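Local coordinates for agmatine ureohydrolase (Thermoplasma volcanium GSS1, PDB 3PZL), which probably hydrolyses agmatine to putrescine and urea, as a manganese-dependent member of the arginase family with two metal ions per subunit, at residues Val163-Leu168 with Asp191-Lys196; Lys23-Ala28 with Gly63-Leu68; Ser201-Lys206 with Glu245-Ala250. All blocks are in the same frame, centred on the assembly; numbering follows the deposited sequence.

Interaction 1: Val163-Leu168 with Asp191-Lys196; sequences VTRRAL and DPDFRK
Arg165 and Asp191 carry the polar half of this contact, a salt bridge between helix 163-171 and the loop that leads to strand 198-201. As modelled, NH1 and NH2 of the guanidinium both face OD2 of Asp191, but that oxygen is too close to the guanidinium for its position to be sure. In the model it sits near the guanidinium plane, and the planes of the two groups are 62° apart. Asp193 adds charge without a bond: its OD2 lies 4.0 Å from Arg165 NH2, well out of the guanidinium plane, and its CB sits over one face of that group.

Within the loop, Asp191 OD1 accepts from the backbone N of Asp193 at 2.7 Å, closing an Asx turn. Asp191 thus serves both the salt bridge and the turn, and an alanine here would probably leave Arg165 without its main acidic mate and the turn without its side-chain acceptor. Lys196 NZ forms a salt bridge with Asp193 OD1 at 2.9 Å.

The apolar half belongs to Leu168. Its CD2 methyl lies against Asp193 O, 3.7 Å away, and Lys196 CB, at 4.0 Å, the Leu168 and Lys196 side chains crossing at about a right angle.

Arg165 also makes a cation-pi contact with Phe149, and its side chain is about 7 Å from that of the manganese ligand Asp148. The arrangement joins a helix to an Asx turn at the surface of the arginase fold, with the Arg165 side chain about 11 Å from a bound manganese ion.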
loop_
_atom_site.group_PDB
_atom_site.type_symbol
_atom_site.label_atom_id
_atom_site.label_comp_id
_atom_site.label_asym_id
_atom_site.label_seq_id
_atom_site.Cartn_x
_atom_site.Cartn_y
_atom_site.Cartn_z
ATOM N N VAL B 163 7.371 4.860 -30.791
ATOM C CA VAL B 163 6.091 4.678 -31.476
ATOM C C VAL B 163 5.809 5.778 -32.524
ATOM O O VAL B 163 5.442 5.472 -33.659
ATOM C CB VAL B 163 4.902 4.423 -30.498
ATOM C CG1 VAL B 163 4.877 5.421 -29.456
ATOM C CG2 VAL B 163 3.564 4.438 -31.220
ATOM N N THR B 164 6.008 7.041 -32.164
ATOM C CA THR B 164 5.718 8.134 -33.093
ATOM C C THR B 164 6.603 8.054 -34.319
ATOM O O THR B 164 6.158 8.339 -35.414
ATOM C CB THR B 164 5.854 9.535 -32.447
ATOM O OG1 THR B 164 4.986 9.630 -31.310
ATOM C CG2 THR B 164 5.454 10.615 -33.445
ATOM N N ARG B 165 7.854 7.666 -34.124
ATOM C CA ARG B 165 8.804 7.609 -35.204
ATOM C C ARG B 165 8.369 6.572 -36.205
ATOM O O ARG B 165 8.293 6.841 -37.397
ATOM C CB ARG B 165 10.170 7.245 -34.675
ATOM C CG ARG B 165 11.267 7.497 -35.673
ATOM C CD ARG B 165 11.875 8.861 -35.476
ATOM N NE ARG B 165 12.709 9.208 -36.623
ATOM C CZ ARG B 165 13.716 10.080 -36.601
ATOM N NH1 ARG B 165 14.049 10.712 -35.470
ATOM N NH2 ARG B 165 14.395 10.320 -37.721
ATOM N N ARG B 166 8.083 5.380 -35.705
ATOM C CA ARG B 166 7.588 4.290 -36.534
ATOM C C ARG B 166 6.264 4.658 -37.212
ATOM O O ARG B 166 5.938 4.111 -38.277
ATOM C CB ARG B 166 7.461 3.013 -35.695
ATOM C CG ARG B 166 8.329 1.816 -36.129
ATOM C CD ARG B 166 9.693 2.175 -36.712
ATOM N NE ARG B 166 10.648 2.447 -35.650
ATOM C CZ ARG B 166 11.525 3.447 -35.667
ATOM N NH1 ARG B 166 11.568 4.298 -36.694
ATOM N NH2 ARG B 166 12.347 3.604 -34.639
ATOM N N ALA B 167 5.527 5.598 -36.620
ATOM C CA ALA B 167 4.270 6.064 -37.206
ATOM C C ALA B 167 4.511 6.955 -38.427
ATOM O O ALA B 167 3.869 6.788 -39.458
ATOM C CB ALA B 167 3.425 6.774 -36.170
ATOM N N LEU B 168 5.456 7.881 -38.300
ATOM C CA LEU B 168 5.879 8.733 -39.397
ATOM C C LEU B 168 6.425 7.906 -40.569
ATOM O O LEU B 168 6.118 8.195 -41.729
ATOM C CB LEU B 168 6.918 9.755 -38.910
ATOM C CG LEU B 168 7.325 10.908 -39.834
ATOM C CD1 LEU B 168 6.107 11.598 -40.402
ATOM C CD2 LEU B 168 8.184 11.911 -39.102
ATOM N N ASP B 191 16.341 16.336 -34.574
ATOM C CA ASP B 191 16.046 15.675 -35.841
ATOM C C ASP B 191 15.312 16.624 -36.785
ATOM O O ASP B 191 14.364 17.298 -36.392
ATOM C CB ASP B 191 15.248 14.375 -35.650
ATOM C CG ASP B 191 15.344 13.435 -36.870
ATOM O OD1 ASP B 191 15.171 13.865 -38.031
ATOM O OD2 ASP B 191 15.590 12.238 -36.666
ATOM N N PRO B 192 15.772 16.691 -38.039
ATOM C CA PRO B 192 15.042 17.392 -39.087
ATOM C C PRO B 192 13.596 16.898 -39.200
ATOM O O PRO B 192 12.703 17.702 -39.435
ATOM C CB PRO B 192 15.812 17.020 -40.357
ATOM C CG PRO B 192 17.183 16.660 -39.895
ATOM C CD PRO B 192 17.023 16.081 -38.533
ATOM N N ASP B 193 13.377 15.595 -39.013
ATOM C CA ASP B 193 12.044 14.985 -39.141
ATOM C C ASP B 193 11.059 15.317 -38.032
ATOM O O ASP B 193 9.851 15.107 -38.181
ATOM C CB ASP B 193 12.155 13.472 -39.296
ATOM C CG ASP B 193 12.548 13.068 -40.693
ATOM O OD1 ASP B 193 12.862 13.964 -41.520
ATOM O OD2 ASP B 193 12.540 11.851 -40.961
ATOM N N PHE B 194 11.567 15.850 -36.930
ATOM C CA PHE B 194 10.731 16.227 -35.798
ATOM C C PHE B 194 9.604 17.186 -36.178
ATOM O O PHE B 194 8.489 17.064 -35.682
ATOM C CB PHE B 194 11.600 16.850 -34.726
ATOM C CG PHE B 194 10.928 17.003 -33.392
ATOM C CD1 PHE B 194 10.952 15.958 -32.464
ATOM C CD2 PHE B 194 10.310 18.214 -33.049
ATOM C CE1 PHE B 194 10.360 16.099 -31.235
ATOM C CE2 PHE B 194 9.715 18.363 -31.822
ATOM C CZ PHE B 194 9.744 17.299 -30.907
ATOM N N ARG B 195 9.885 18.133 -37.067
ATOM C CA ARG B 195 8.867 19.094 -37.489
ATOM C C ARG B 195 7.824 18.501 -38.453
ATOM O O ARG B 195 6.801 19.136 -38.716
ATOM C CB ARG B 195 9.511 20.351 -38.075
ATOM C CG ARG B 195 8.682 21.626 -37.894
ATOM C CD ARG B 195 8.959 22.677 -39.021
ATOM N NE ARG B 195 8.032 23.828 -38.996
ATOM C CZ ARG B 195 8.256 24.972 -38.338
ATOM N NH1 ARG B 195 9.373 25.136 -37.629
ATOM N NH2 ARG B 195 7.361 25.956 -38.374
ATOM N N LYS B 196 8.066 17.283 -38.948
ATOM C CA LYS B 196 7.113 16.603 -39.838
ATOM C C LYS B 196 5.910 16.006 -39.100
ATOM O O LYS B 196 5.013 15.405 -39.706
ATOM C CB LYS B 196 7.801 15.544 -40.706
ATOM C CG LYS B 196 8.692 16.132 -41.799
ATOM C CD LYS B 196 9.539 15.044 -42.449
ATOM C CE LYS B 196 10.532 15.653 -43.438
ATOM N NZ LYS B 196 11.462 14.578 -43.948
#

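Interaction 2: Lys23-Ala28 with Gly63-Leu68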
loop_
_atom_site.group_PDB
_atom_site.type_symbol
_atom_site.label_atom_id
_atom_site.label_comp_id
_atom_site.label_asym_id
_atom_site.label_seq_id
_atom_site.Cartn_x
_atom_site.Cartn_y
_atom_site.Cartn_z
ATOM N N LYS B 23 -15.007 -13.299 -16.686
ATOM C CA LYS B 23 -14.944 -11.863 -16.477
ATOM C C LYS B 23 -14.823 -11.129 -17.802
ATOM O O LYS B 23 -14.039 -11.517 -18.668
ATOM C CB LYS B 23 -13.728 -11.543 -15.589
ATOM C CG LYS B 23 -13.551 -10.111 -15.169
ATOM C CD LYS B 23 -12.272 -9.962 -14.374
ATOM C CE LYS B 23 -12.034 -8.572 -13.850
ATOM N NZ LYS B 23 -10.688 -8.404 -13.224
ATOM N N LYS B 24 -15.605 -10.068 -17.948
ATOM C CA LYS B 24 -15.461 -9.155 -19.094
ATOM C C LYS B 24 -16.100 -7.764 -18.883
ATOM O O LYS B 24 -16.585 -7.438 -17.820
ATOM C CB LYS B 24 -16.014 -9.797 -20.353
ATOM C CG LYS B 24 -17.509 -10.121 -20.264
ATOM C CD LYS B 24 -18.060 -10.486 -21.640
ATOM C CE LYS B 24 -19.545 -10.849 -21.544
ATOM N NZ LYS B 24 -20.095 -11.232 -22.927
ATOM N N ILE B 25 -16.077 -6.938 -19.907
ATOM C CA ILE B 25 -16.746 -5.661 -19.820
ATOM C C ILE B 25 -18.254 -5.865 -19.750
ATOM O O ILE B 25 -18.862 -6.451 -20.645
ATOM C CB ILE B 25 -16.363 -4.770 -20.986
ATOM C CG1 ILE B 25 -14.894 -4.377 -20.820
ATOM C CG2 ILE B 25 -17.306 -3.544 -21.026
ATOM C CD1 ILE B 25 -14.439 -3.215 -21.689
ATOM N N ALA B 26 -18.856 -5.362 -18.690
ATOM C CA ALA B 26 -20.215 -5.748 -18.363
ATOM C C ALA B 26 -21.202 -5.498 -19.489
ATOM O O ALA B 26 -22.197 -6.195 -19.599
ATOM C CB ALA B 26 -20.662 -5.062 -17.093
ATOM N N ASP B 27 -20.921 -4.514 -20.331
ATOM C CA ASP B 27 -21.853 -4.146 -21.386
ATOM C C ASP B 27 -21.508 -4.826 -22.688
ATOM O O ASP B 27 -22.311 -4.836 -23.622
ATOM C CB ASP B 27 -21.988 -2.616 -21.520
ATOM C CG ASP B 27 -22.526 -1.935 -20.214
ATOM O OD1 ASP B 27 -23.238 -2.608 -19.420
ATOM O OD2 ASP B 27 -22.235 -0.731 -19.977
ATOM N N ALA B 28 -20.324 -5.417 -22.759
ATOM C CA ALA B 28 -19.928 -6.152 -23.965
ATOM C C ALA B 28 -20.740 -7.437 -24.094
ATOM O O ALA B 28 -20.233 -8.540 -23.846
ATOM C CB ALA B 28 -18.468 -6.453 -23.949
ATOM N N GLY B 63 -12.502 -4.714 -14.392
ATOM C CA GLY B 63 -12.904 -4.731 -13.002
ATOM C C GLY B 63 -13.523 -3.439 -12.536
ATOM O O GLY B 63 -14.462 -3.483 -11.744
ATOM N N ALA B 64 -12.997 -2.300 -13.008
ATOM C CA ALA B 64 -13.536 -0.983 -12.663
ATOM C C ALA B 64 -14.865 -0.729 -13.361
ATOM O O ALA B 64 -15.708 0.036 -12.853
ATOM C CB ALA B 64 -12.587 0.049 -13.059
ATOM N N TYR B 65 -15.074 -1.362 -14.523
ATOM C CA TYR B 65 -16.241 -1.048 -15.297
ATOM C C TYR B 65 -17.508 -1.348 -14.507
ATOM O O TYR B 65 -18.516 -0.693 -14.705
ATOM C CB TYR B 65 -16.247 -1.798 -16.604
ATOM C CG TYR B 65 -17.224 -1.245 -17.629
ATOM C CD1 TYR B 65 -16.800 -0.369 -18.649
ATOM C CD2 TYR B 65 -18.548 -1.604 -17.594
ATOM C CE1 TYR B 65 -17.691 0.126 -19.598
ATOM C CE2 TYR B 65 -19.450 -1.121 -18.538
ATOM C CZ TYR B 65 -19.025 -0.255 -19.528
ATOM O OH TYR B 65 -19.958 0.190 -20.420
ATOM N N VAL B 66 -17.443 -2.298 -13.589
ATOM C CA VAL B 66 -18.607 -2.683 -12.815
ATOM C C VAL B 66 -19.180 -1.499 -12.030
ATOM O O VAL B 66 -20.399 -1.404 -11.847
ATOM C CB VAL B 66 -18.335 -3.945 -11.875
ATOM C CG1 VAL B 66 -17.887 -5.165 -12.692
ATOM C CG2 VAL B 66 -17.297 -3.647 -10.802
ATOM N N ASN B 67 -18.300 -0.583 -11.612
ATOM C CA ASN B 67 -18.723 0.645 -10.934
ATOM C C ASN B 67 -19.461 1.674 -11.816
ATOM O O ASN B 67 -20.106 2.596 -11.297
ATOM C CB ASN B 67 -17.556 1.302 -10.205
ATOM C CG ASN B 67 -18.011 2.380 -9.254
ATOM O OD1 ASN B 67 -19.015 2.206 -8.531
ATOM N ND2 ASN B 67 -17.309 3.524 -9.260
ATOM N N LEU B 68 -19.405 1.506 -13.138
ATOM C CA LEU B 68 -20.026 2.457 -14.053
ATOM C C LEU B 68 -21.437 2.038 -14.398
ATOM O O LEU B 68 -21.748 0.845 -14.422
ATOM C CB LEU B 68 -19.203 2.579 -15.353
ATOM C CG LEU B 68 -17.753 3.034 -15.241
ATOM C CD1 LEU B 68 -17.016 2.758 -16.495
ATOM C CD2 LEU B 68 -17.619 4.501 -14.852
#
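Tyr65 meets three consecutive residues of the 23-28 loop, each in a different way. Its hydroxyl donates to Asp27 OD2 in a hydrogen bond of 2.5 Å, the carboxylate oxygen lying at the ring edge and in the ring plane. The carboxylate itself stands nearly upright against the ring, the two planes 84° apart. Over one face comes the CG2 methyl of Ile25, 3.8 Å from the ring centroid and only 4° off the normal, a well-centred CH-pi contact. Ala26 brings its CB to 4.1 Å from Tyr65 CD2. Farther up the helix, the extended chain of Lys23 lays CE 3.9 Å from the backbone N of Gly63.

The backbone prepares this fit. A type I turn from Ile25 to Ala28 presents Ile25 and Asp27 to the same ring, while the CB of Tyr65 points toward the loop and its CG is anti to the backbone N (chi1 -164°).

A further shell holds the polar ends. Tyr65 OH is also hydrogen-bonded to Gln291 of helix 281-303, and Asp27 OD1 to Ser70 OG. Lys23 NZ forms salt bridges with Asp59 and with Asp59 of a neighbouring subunit, which carries this edge of the contact into the assembly.

Asp27 and the hydroxyl of Tyr65 are thus a buried polar pair with further partners on both sides. Such a bond from a phenol to a carboxylate would be expected to favour the charged form of the acid, while the methyl over the face would probably restrict tilting of the ring on that side.

Interaction 3: Ser201-Lys206 with Glu245-Ala250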
loop_
_atom_site.group_PDB
_atom_site.type_symbol
_atom_site.label_atom_id
_atom_site.label_comp_id
_atom_site.label_asym_id
_atom_site.label_seq_id
_atom_site.Cartn_x
_atom_site.Cartn_y
_atom_site.Cartn_z
ATOM N N SER B 201 2.142 21.002 -27.075
ATOM C CA SER B 201 2.568 20.933 -25.692
ATOM C C SER B 201 1.390 21.061 -24.734
ATOM O O SER B 201 0.468 21.815 -25.005
ATOM C CB SER B 201 3.607 22.027 -25.405
ATOM O OG SER B 201 2.978 23.290 -25.239
ATOM N N SER B 202 1.450 20.363 -23.599
ATOM C CA SER B 202 0.441 20.545 -22.570
ATOM C C SER B 202 0.328 22.000 -22.122
ATOM O O SER B 202 -0.710 22.414 -21.631
ATOM C CB SER B 202 0.705 19.622 -21.367
ATOM O OG SER B 202 1.868 20.006 -20.670
ATOM N N PHE B 203 1.407 22.763 -22.290
ATOM C CA PHE B 203 1.421 24.210 -22.018
ATOM C C PHE B 203 0.640 25.018 -23.043
ATOM O O PHE B 203 -0.101 25.935 -22.665
ATOM C CB PHE B 203 2.849 24.722 -21.931
ATOM C CG PHE B 203 3.731 23.891 -21.039
ATOM C CD1 PHE B 203 3.545 23.888 -19.655
ATOM C CD2 PHE B 203 4.748 23.096 -21.576
ATOM C CE1 PHE B 203 4.353 23.128 -18.832
ATOM C CE2 PHE B 203 5.563 22.331 -20.728
ATOM C CZ PHE B 203 5.353 22.362 -19.366
ATOM N N ASP B 204 0.796 24.664 -24.327
ATOM C CA ASP B 204 -0.089 25.165 -25.398
ATOM C C ASP B 204 -1.563 25.040 -25.005
ATOM O O ASP B 204 -2.306 26.037 -25.021
ATOM C CB ASP B 204 0.145 24.425 -26.721
ATOM C CG ASP B 204 1.454 24.812 -27.383
ATOM O OD1 ASP B 204 1.985 25.927 -27.087
ATOM O OD2 ASP B 204 1.959 23.990 -28.196
ATOM N N VAL B 205 -1.975 23.824 -24.655
ATOM C CA VAL B 205 -3.351 23.564 -24.290
ATOM C C VAL B 205 -3.787 24.433 -23.113
ATOM O O VAL B 205 -4.831 25.070 -23.159
ATOM C CB VAL B 205 -3.570 22.079 -23.934
ATOM C CG1 VAL B 205 -5.003 21.831 -23.571
ATOM C CG2 VAL B 205 -3.171 21.209 -25.077
ATOM N N LYS B 206 -2.983 24.450 -22.061
ATOM C CA LYS B 206 -3.347 25.133 -20.832
ATOM C C LYS B 206 -3.473 26.637 -21.125
ATOM O O LYS B 206 -4.266 27.327 -20.491
ATOM C CB LYS B 206 -2.318 24.778 -19.718
ATOM C CG LYS B 206 -2.471 25.458 -18.336
ATOM C CD LYS B 206 -3.830 25.219 -17.682
ATOM C CE LYS B 206 -4.160 26.325 -16.641
ATOM N NZ LYS B 206 -5.620 26.858 -16.813
ATOM N N GLU B 245 4.485 12.449 -15.714
ATOM C CA GLU B 245 5.061 13.762 -16.051
ATOM C C GLU B 245 4.140 14.884 -15.554
ATOM O O GLU B 245 3.032 15.058 -16.073
ATOM C CB GLU B 245 5.288 13.887 -17.553
ATOM C CG GLU B 245 6.474 13.112 -18.050
ATOM C CD GLU B 245 7.787 13.844 -17.846
ATOM O OE1 GLU B 245 7.747 15.088 -17.674
ATOM O OE2 GLU B 245 8.855 13.180 -17.878
ATOM N N PRO B 246 4.592 15.648 -14.539
ATOM C CA PRO B 246 3.731 16.707 -13.984
ATOM C C PRO B 246 3.417 17.751 -15.040
ATOM O O PRO B 246 4.071 17.762 -16.126
ATOM C CB PRO B 246 4.577 17.314 -12.859
ATOM C CG PRO B 246 5.604 16.257 -12.542
ATOM C CD PRO B 246 5.886 15.545 -13.836
ATOM N N PHE B 247 2.431 18.609 -14.722
ATOM C CA PHE B 247 1.974 19.705 -15.625
ATOM C C PHE B 247 1.318 19.150 -16.901
ATOM O O PHE B 247 1.646 19.591 -18.014
ATOM C CB PHE B 247 3.121 20.649 -16.045
ATOM C CG PHE B 247 4.172 20.905 -14.970
ATOM C CD1 PHE B 247 3.815 21.386 -13.714
ATOM C CD2 PHE B 247 5.531 20.715 -15.258
ATOM C CE1 PHE B 247 4.782 21.630 -12.761
ATOM C CE2 PHE B 247 6.514 20.963 -14.313
ATOM C CZ PHE B 247 6.143 21.424 -13.052
ATOM N N GLY B 248 0.412 18.184 -16.746
ATOM C CA GLY B 248 -0.186 17.500 -17.887
ATOM C C GLY B 248 -1.560 18.054 -18.204
ATOM O O GLY B 248 -1.951 19.094 -17.682
ATOM N N LEU B 249 -2.285 17.350 -19.070
ATOM C CA LEU B 249 -3.614 17.764 -19.491
ATOM C C LEU B 249 -4.625 17.383 -18.440
ATOM O O LEU B 249 -4.384 16.487 -17.619
ATOM C CB LEU B 249 -4.010 17.058 -20.799
ATOM C CG LEU B 249 -2.981 17.006 -21.924
ATOM C CD1 LEU B 249 -3.350 15.955 -22.971
ATOM C CD2 LEU B 249 -2.808 18.405 -22.521
ATOM N N ALA B 250 -5.774 18.055 -18.480
ATOM C CA ALA B 250 -6.856 17.744 -17.556
ATOM C C ALA B 250 -7.567 16.493 -18.054
ATOM O O ALA B 250 -7.600 16.231 -19.238
ATOM C CB ALA B 250 -7.809 18.931 -17.444
#
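Ser202 and Phe247 are joined where a capping box starts helix 202-220, directly after strand 198-201 of the parallel sheet of this arginase-family alpha/beta fold. The box pairs the N-cap Ser201 with Asp204: Asp204 N donates to Ser201 OG at 2.7 Å, and Ser201 N returns a bond to Asp204 OD2.

Ser202 has nearly the same first torsion as Ser201, but its CB points toward the 245-250 segment. Its OG occupies the position between backbone N and carbonyl carbon (chi1 68°), from which it donates to Phe247 O. The same hydroxyl oxygen lies over the centre of the Phe203 ring, 4.1 Å above its plane.

Phe203 has CG anti to its carbonyl carbon, and its CE1 reaches the CB of Phe247 at 3.9 Å. The two aromatic side chains pass at a slant, and the ring of Phe247 instead has Pro246 CB over one of its faces. The backbone of Phe247 is in the left-handed region, a bend in the chain just before Gly248.

Leu249 supplies the apolar end. Its CD2 methyl touches both Ser202 CA, 3.9 Å away, and Val205 CG2 at 3.8 Å, the valine and leucine side chains crossing at about a right angle.

Phe247 also packs on Arg255 of a neighbouring subunit, and the side chain of Leu249 is about 10 Å from a bound manganese ion. The polar link across the contact is nearly linear at its acceptor: Ser202 OG stands 2.7 Å from Phe247 O, with a C=O...donor angle of 164°.

The three contacts come in series along the chain: interaction 2 first, then interaction 1, then interaction 3. All three lie round one eight-stranded parallel sheet, interactions 1 and 3 at one outermost strand and interaction 2 beside the other, 84-90. Strand 198-201 joins interactions 1 and 3, which do not touch (nearest atoms about 9 Å apart). Interaction 2 lies about 37 Å from interaction 1, centre to centre, across the chain's centre. Interactions 1 and 3 each bring a side chain within about 11 Å of a manganese ion; interaction 2 lies away from the metals. All three contact other subunits, and Leu68 of interaction 2 packs on Glu245, from interaction 3, of a neighbouring subunit.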